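Local coordinates for protein HRI1 (Saccharomyces cerevisiae, PDB 3RBY), which is of unknown function and non-essential in yeast, but interacts with the protein HRR25 and may interact with SEC72, at residues Pro3-Arg8 against Thr21-Val27. Numbering follows the deposited sequence.
Sequences PALLKR and TFTLSSV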
ATOM      1  N   PRO A   3      -4.831  17.165  -7.562  1.00 44.05           N
ATOM      2  CA  PRO A   3      -3.447  16.881  -7.166  1.00 38.92           C
ATOM      3  C   PRO A   3      -3.304  15.398  -6.772  1.00 40.25           C
ATOM      4  O   PRO A   3      -4.305  14.679  -6.611  1.00 41.59           O
ATOM      5  CB  PRO A   3      -3.248  17.778  -5.948  1.00 38.92           C
ATOM      6  CG  PRO A   3      -4.623  17.848  -5.324  1.00 39.30           C
ATOM      7  CD  PRO A   3      -5.608  17.781  -6.470  1.00 43.71           C
ATOM      8  N   ALA A   4      -2.068  14.934  -6.646  1.00 35.75           N
ATOM      9  CA  ALA A   4      -1.823  13.548  -6.296  1.00 36.50           C
ATOM     10  C   ALA A   4      -0.764  13.442  -5.201  1.00 39.84           C
ATOM     11  O   ALA A   4       0.234  14.192  -5.192  1.00 38.45           O
ATOM     12  CB  ALA A   4      -1.410  12.758  -7.527  1.00 34.36           C
ATOM     13  N   LEU A   5      -0.998  12.512  -4.279  1.00 36.37           N
ATOM     14  CA  LEU A   5      -0.044  12.176  -3.229  1.00 34.42           C
ATOM     15  C   LEU A   5       0.203  10.672  -3.312  1.00 34.35           C
ATOM     16  O   LEU A   5      -0.699   9.883  -3.036  1.00 35.18           O
ATOM     17  CB  LEU A   5      -0.655  12.495  -1.867  1.00 34.10           C
ATOM     18  CG  LEU A   5       0.193  13.043  -0.715  1.00 35.99           C
ATOM     19  CD1 LEU A   5      -0.314  12.520   0.622  1.00 35.63           C
ATOM     20  CD2 LEU A   5       1.659  12.734  -0.882  1.00 34.72           C
ATOM     21  N   LEU A   6       1.407  10.261  -3.690  1.00 34.60           N
ATOM     22  CA  LEU A   6       1.713   8.827  -3.751  1.00 37.04           C
ATOM     23  C   LEU A   6       2.776   8.353  -2.748  1.00 35.66           C
ATOM     24  O   LEU A   6       3.801   9.010  -2.542  1.00 34.82           O
ATOM     25  CB  LEU A   6       2.101   8.417  -5.169  1.00 36.85           C
ATOM     26  CG  LEU A   6       0.995   8.815  -6.153  1.00 41.68           C
ATOM     27  CD1 LEU A   6       1.356  10.141  -6.789  1.00 39.40           C
ATOM     28  CD2 LEU A   6       0.765   7.743  -7.221  1.00 40.23           C
ATOM     29  N   LYS A   7       2.513   7.199  -2.136  1.00 34.35           N
ATOM     30  CA  LYS A   7       3.418   6.591  -1.173  1.00 33.83           C
ATOM     31  C   LYS A   7       4.125   5.443  -1.885  1.00 36.79           C
ATOM     32  O   LYS A   7       3.461   4.592  -2.498  1.00 35.15           O
ATOM     33  CB  LYS A   7       2.625   6.075   0.019  1.00 34.03           C
ATOM     34  CG  LYS A   7       3.468   5.712   1.229  1.00 36.15           C
ATOM     35  CD  LYS A   7       3.939   4.257   1.195  1.00 34.81           C
ATOM     36  CE  LYS A   7       5.032   4.032   2.260  1.00 36.54           C
ATOM     37  NZ  LYS A   7       5.560   2.630   2.273  1.00 29.34           N
ATOM     38  N   ARG A   8       5.457   5.428  -1.866  1.00 32.58           N
ATOM     39  CA  ARG A   8       6.152   4.352  -2.564  1.00 33.21           C
ATOM     40  C   ARG A   8       6.083   3.067  -1.743  1.00 34.64           C
ATOM     41  O   ARG A   8       6.293   3.098  -0.528  1.00 33.53           O
ATOM     42  CB  ARG A   8       7.605   4.709  -2.893  1.00 34.37           C
ATOM     43  CG  ARG A   8       8.243   3.647  -3.767  1.00 39.49           C
ATOM     44  CD  ARG A   8       9.427   4.135  -4.578  1.00 40.07           C
ATOM     45  NE  ARG A   8      10.573   4.546  -3.764  1.00 44.97           N
ATOM     46  CZ  ARG A   8      11.397   3.702  -3.164  1.00 47.53           C
ATOM     47  NH1 ARG A   8      11.172   2.402  -3.267  1.00 57.54           N
ATOM     48  NH2 ARG A   8      12.428   4.141  -2.446  1.00 44.55           N
ATOM     49  N   THR A  21      12.675   3.150   2.538  1.00 32.79           N
ATOM     50  CA  THR A  21      12.311   4.556   2.759  1.00 34.81           C
ATOM     51  C   THR A  21      10.855   4.743   3.166  1.00 35.98           C
ATOM     52  O   THR A  21      10.031   3.827   2.995  1.00 36.82           O
ATOM     53  CB  THR A  21      12.466   5.366   1.467  1.00 37.22           C
ATOM     54  OG1 THR A  21      11.415   5.006   0.561  1.00 34.57           O
ATOM     55  CG2 THR A  21      13.801   5.088   0.793  1.00 34.98           C
ATOM     56  N   PHE A  22      10.526   5.970   3.557  1.00 33.00           N
ATOM     57  CA  PHE A  22       9.149   6.409   3.737  1.00 30.71           C
ATOM     58  C   PHE A  22       8.907   7.497   2.684  1.00 35.60           C
ATOM     59  O   PHE A  22       8.735   8.670   3.016  1.00 31.99           O
ATOM     60  CB  PHE A  22       8.934   6.966   5.142  1.00 32.54           C
ATOM     61  CG  PHE A  22       7.555   7.515   5.374  1.00 32.31           C
ATOM     62  CD1 PHE A  22       7.285   8.304   6.478  1.00 31.62           C
ATOM     63  CD2 PHE A  22       6.529   7.242   4.484  1.00 31.26           C
ATOM     64  CE1 PHE A  22       6.017   8.810   6.694  1.00 36.43           C
ATOM     65  CE2 PHE A  22       5.259   7.745   4.694  1.00 33.80           C
ATOM     66  CZ  PHE A  22       5.002   8.529   5.800  1.00 32.50           C
ATOM     67  N   THR A  23       8.914   7.095   1.413  1.00 36.53           N
ATOM     68  CA  THR A  23       8.842   8.005   0.291  1.00 33.39           C
ATOM     69  C   THR A  23       7.405   8.450  -0.023  1.00 33.93           C
ATOM     70  O   THR A  23       6.480   7.627  -0.142  1.00 36.49           O
ATOM     71  CB  THR A  23       9.453   7.361  -0.955  1.00 34.27           C
ATOM     72  OG1 THR A  23      10.861   7.243  -0.764  1.00 32.40           O
ATOM     73  CG2 THR A  23       9.168   8.211  -2.222  1.00 37.20           C
ATOM     74  N   LEU A  24       7.237   9.757  -0.183  1.00 33.92           N
ATOM     75  CA  LEU A  24       5.986  10.340  -0.638  1.00 35.77           C
ATOM     76  C   LEU A  24       6.323  11.229  -1.830  1.00 36.37           C
ATOM     77  O   LEU A  24       7.269  12.028  -1.761  1.00 36.71           O
ATOM     78  CB  LEU A  24       5.341  11.187   0.471  1.00 33.28           C
ATOM     79  CG  LEU A  24       4.590  10.481   1.614  1.00 36.00           C
ATOM     80  CD1 LEU A  24       4.056  11.466   2.635  1.00 32.97           C
ATOM     81  CD2 LEU A  24       3.440   9.639   1.087  1.00 29.74           C
ATOM     82  N   SER A  25       5.569  11.094  -2.919  1.00 36.18           N
ATOM     83  CA  SER A  25       5.677  12.039  -4.037  1.00 33.80           C
ATOM     84  C   SER A  25       4.443  12.925  -4.106  1.00 35.64           C
ATOM     85  O   SER A  25       3.310  12.429  -4.140  1.00 35.39           O
ATOM     86  CB  SER A  25       5.883  11.313  -5.363  1.00 35.22           C
ATOM     87  OG  SER A  25       7.148  10.656  -5.411  1.00 34.23           O
ATOM     88  N   SER A  26       4.666  14.240  -4.105  1.00 36.21           N
ATOM     89  CA  SER A  26       3.582  15.204  -4.232  1.00 34.37           C
ATOM     90  C   SER A  26       3.533  15.783  -5.647  1.00 36.46           C
ATOM     91  O   SER A  26       4.516  16.371  -6.128  1.00 33.32           O
ATOM     92  CB  SER A  26       3.745  16.351  -3.225  1.00 33.83           C
ATOM     93  OG  SER A  26       3.992  15.873  -1.918  1.00 30.87           O
ATOM     94  N   VAL A  27       2.385  15.638  -6.306  1.00 35.48           N
ATOM     95  CA  VAL A  27       2.192  16.281  -7.600  1.00 33.52           C
ATOM     96  C   VAL A  27       1.022  17.257  -7.503  1.00 35.09           C
ATOM     97  O   VAL A  27      -0.128  16.850  -7.304  1.00 33.50           O
ATOM     98  CB  VAL A  27       1.960  15.255  -8.720  1.00 33.86           C
ATOM     99  CG1 VAL A  27       1.836  15.969 -10.077  1.00 30.74           C
ATOM    100  CG2 VAL A  27       3.105  14.243  -8.756  1.00 32.96           C
TER
HETATM  101  O   HOH W   1       7.467   3.277   4.117  1.00 30.86           O
HETATM  102  O   HOH W   2       8.244   4.306   1.082  1.00 33.29           O
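Ala4 and Val27 exchange a reciprocal pair of backbone hydrogen bonds, and Leu6 with Ser25 repeats the pattern, Ser25 N giving to Leu6 O at 2.8 Å with an N-H...O angle of 163°. Leu5-Ser26 sits between these two pairs as a non-hydrogen-bonded pair, and Lys7-Leu24, of the same kind, follows Leu6-Ser25; the alternation marks an antiparallel ladder, whose short strand axes come within 4.6 Å. A fifth bond, Arg8 N to Thr23 O, is 3.0 Å long, and its donor is tilted 34° from the carbonyl plane as the pairing gives way to loop.

Apolar contact is modest: on the Leu5, Lys7 and Leu24 face, Leu5 CD2 meets Leu24 CD2 at 4.1 Å, and Lys7 CB rests 3.8 Å from Leu24 CD2. A bend at chi2 (-89°) turns the lysine chain so that CE approaches Phe22 CD2 and NZ donates to its neighbour's carbonyl, Arg8 O, at 2.9 Å. NZ also donates to a water within bonding distance of Thr21 O; a second water, accepting from Thr23 N, lies within bonding distance of Arg8 O and Thr21 O. A methionine in place of Lys7 would lack the ammonium donor, which is likely to leave Arg8 O relying on water alone and the first water less firmly held.

Arg8 CB packs 3.8 Å from Thr23 CB, while its guanidinium forms salt bridges with Glu19 and Glu52. This hairpin lies inside the large antiparallel sheet, strand 4-12 pairing onward with strand 124-132 and strand 24-27 with strand 33-38; Gln178 of the second sheet bonds Ser26 OG.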